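Local structure of taurine:2-oxoglutarate aminotransferase (Bifidobacterium kashiwanohense PV20-2, 6JIX) at the interface of chains A and B. The protein transfers the amino group of taurine to 2-oxoglutarate, as a pyridoxal 5'-phosphate-dependent aminotransferase of class III. Sequence-based numbering; all coordinates share one arbitrary frame. Chains: chain A/B, taurine:2-oxoglutarate aminotransferase.

The interface of chains A and B. Residues chain A 91-92, 95, 110; chain B 11, 14-15, 18-20.
The N-terminal helix of one subunit, residues 8-18 of chain B, and the loop that follows it dock on helix 89-102 and strand 107-113 of chain A, within a two-fold symmetric interface whose twin patch has the chains exchanged. A:Ser92 meets the helix through its hydroxyl, and OG gives a hydrogen bond of 2.6 Å to the carbonyl O of B:Val11. The C=O...OG angle of 142°, in the carbonyl plane, places the donor on a lone pair. The same OG comes within 3.1 Å of B:His15 N, but that N-H points along the helix at B:Val11 O, so OG is at most its weak second partner. The hydroxyl adds a second bond to the carbonyl from the side of this closed turn, and its chi1 of -81°, with OG anti to the carbonyl carbon, aims it there. An alanine here would probably leave the B:Val11 carbonyl without its partner from chain A, freeing helix 8-18 from its hydroxyl tie to helix 89-102.

Beyond the helix end the contact becomes a short parallel beta bridge between A:Val110 and B:Val19. A:Val110 N donates to B:Tyr18 O at 3.0 Å, nearly in line with the carbonyl (161°). B:Met20 N returns a bond of 2.9 Å to A:Val110 O, arriving from above the carbonyl plane rather than on a lone pair. Water 1 links that same A:Val110 O (3.1 Å) to B:Met20 O (2.7 Å), so the carbonyl has an amide and a water as partners.

Apolar packing fills in between helix and bridge. The CG2 branch of B:Val19 lies 3.7 Å from A:Ala95 CB, while its CB sits over one face of the B:His15 imidazole, toward the rim. A:Lys91, with CG anti to the backbone N and its chain bent at chi3, brings CE to the edge of that ring, in plane, 3.7 Å from B:His15 CD2.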
loop_
_atom_site.group_PDB
_atom_site.type_symbol
_atom_site.label_atom_id
_atom_site.label_comp_id
_atom_site.label_asym_id
_atom_site.label_seq_id
_atom_site.Cartn_x
_atom_site.Cartn_y
_atom_site.Cartn_z
ATOM N N LYS A 91 9.489 9.009 12.611
ATOM C CA LYS A 91 9.843 7.676 12.130
ATOM C C LYS A 91 10.847 7.001 13.064
ATOM O O LYS A 91 10.717 5.812 13.371
ATOM C CB LYS A 91 10.378 7.782 10.702
ATOM C CG LYS A 91 10.941 6.524 10.119
ATOM C CD LYS A 91 11.157 6.694 8.622
ATOM C CE LYS A 91 12.378 7.547 8.310
ATOM N NZ LYS A 91 12.514 7.794 6.854
ATOM N N SER A 92 11.853 7.742 13.533
ATOM C CA SER A 92 12.796 7.160 14.481
ATOM C C SER A 92 12.101 6.806 15.795
ATOM O O SER A 92 12.320 5.731 16.362
ATOM C CB SER A 92 13.949 8.131 14.724
ATOM O OG SER A 92 14.909 8.045 13.686
ATOM N N ALA A 95 9.785 3.597 15.341
ATOM C CA ALA A 95 10.512 2.338 15.230
ATOM C C ALA A 95 11.015 1.869 16.594
ATOM O O ALA A 95 10.853 0.700 16.958
ATOM C CB ALA A 95 11.666 2.485 14.252
ATOM N N VAL A 110 12.208 -1.883 12.339
ATOM C CA VAL A 110 10.855 -1.868 11.797
ATOM C C VAL A 110 10.906 -1.398 10.341
ATOM O O VAL A 110 11.557 -0.391 10.021
ATOM C CB VAL A 110 9.927 -0.971 12.633
ATOM C CG1 VAL A 110 8.594 -0.809 11.938
ATOM C CG2 VAL A 110 9.759 -1.564 14.012
ATOM N N VAL B 11 17.805 11.715 16.339
ATOM C CA VAL B 11 16.905 11.302 15.276
ATOM C C VAL B 11 17.652 10.431 14.278
ATOM O O VAL B 11 17.186 9.351 13.898
ATOM C CB VAL B 11 16.279 12.537 14.605
ATOM C CG1 VAL B 11 15.845 12.206 13.191
ATOM C CG2 VAL B 11 15.114 13.065 15.447
ATOM N N LEU B 14 18.761 7.021 16.229
ATOM C CA LEU B 14 17.723 6.004 16.334
ATOM C C LEU B 14 17.423 5.385 14.970
ATOM O O LEU B 14 17.196 4.174 14.870
ATOM C CB LEU B 14 16.462 6.607 16.956
ATOM C CG LEU B 14 16.506 6.900 18.463
ATOM C CD1 LEU B 14 15.213 7.564 18.920
ATOM C CD2 LEU B 14 16.790 5.649 19.283
ATOM N N HIS B 15 17.435 6.199 13.909
ATOM C CA HIS B 15 17.183 5.699 12.559
ATOM C C HIS B 15 18.216 4.652 12.155
ATOM O O HIS B 15 17.865 3.569 11.673
ATOM C CB HIS B 15 17.185 6.871 11.567
ATOM C CG HIS B 15 16.917 6.480 10.145
ATOM N ND1 HIS B 15 17.889 5.958 9.319
ATOM C CD2 HIS B 15 15.791 6.558 9.395
ATOM C CE1 HIS B 15 17.373 5.725 8.123
ATOM N NE2 HIS B 15 16.099 6.069 8.148
ATOM N N TYR B 18 17.338 1.492 14.460
ATOM C CA TYR B 18 16.030 0.865 14.604
ATOM C C TYR B 18 15.173 0.899 13.355
ATOM O O TYR B 18 14.171 0.178 13.298
ATOM C CB TYR B 18 15.225 1.533 15.725
ATOM C CG TYR B 18 15.709 1.241 17.118
ATOM C CD1 TYR B 18 15.474 0.014 17.707
ATOM C CD2 TYR B 18 16.377 2.205 17.859
ATOM C CE1 TYR B 18 15.899 -0.254 18.996
ATOM C CE2 TYR B 18 16.810 1.941 19.159
ATOM C CZ TYR B 18 16.566 0.709 19.720
ATOM O OH TYR B 18 16.987 0.428 20.999
ATOM N N VAL B 19 15.506 1.707 12.379
ATOM C CA VAL B 19 14.681 1.818 11.183
ATOM C C VAL B 19 15.211 0.877 10.110
ATOM O O VAL B 19 16.425 0.718 9.940
ATOM C CB VAL B 19 14.638 3.269 10.682
ATOM C CG1 VAL B 19 14.173 3.282 9.261
ATOM C CG2 VAL B 19 13.712 4.092 11.564
ATOM N N MET B 20 14.293 0.255 9.376
ATOM C CA MET B 20 14.641 -0.595 8.242
ATOM C C MET B 20 14.605 0.256 6.972
ATOM O O MET B 20 13.530 0.623 6.484
ATOM C CB MET B 20 13.666 -1.767 8.160
ATOM C CG MET B 20 14.163 -2.950 7.345
ATOM S SD MET B 20 15.153 -4.098 8.295
ATOM C CE MET B 20 14.661 -5.656 7.578
HETATM O O HOH W 1 11.086 1.310 7.465
#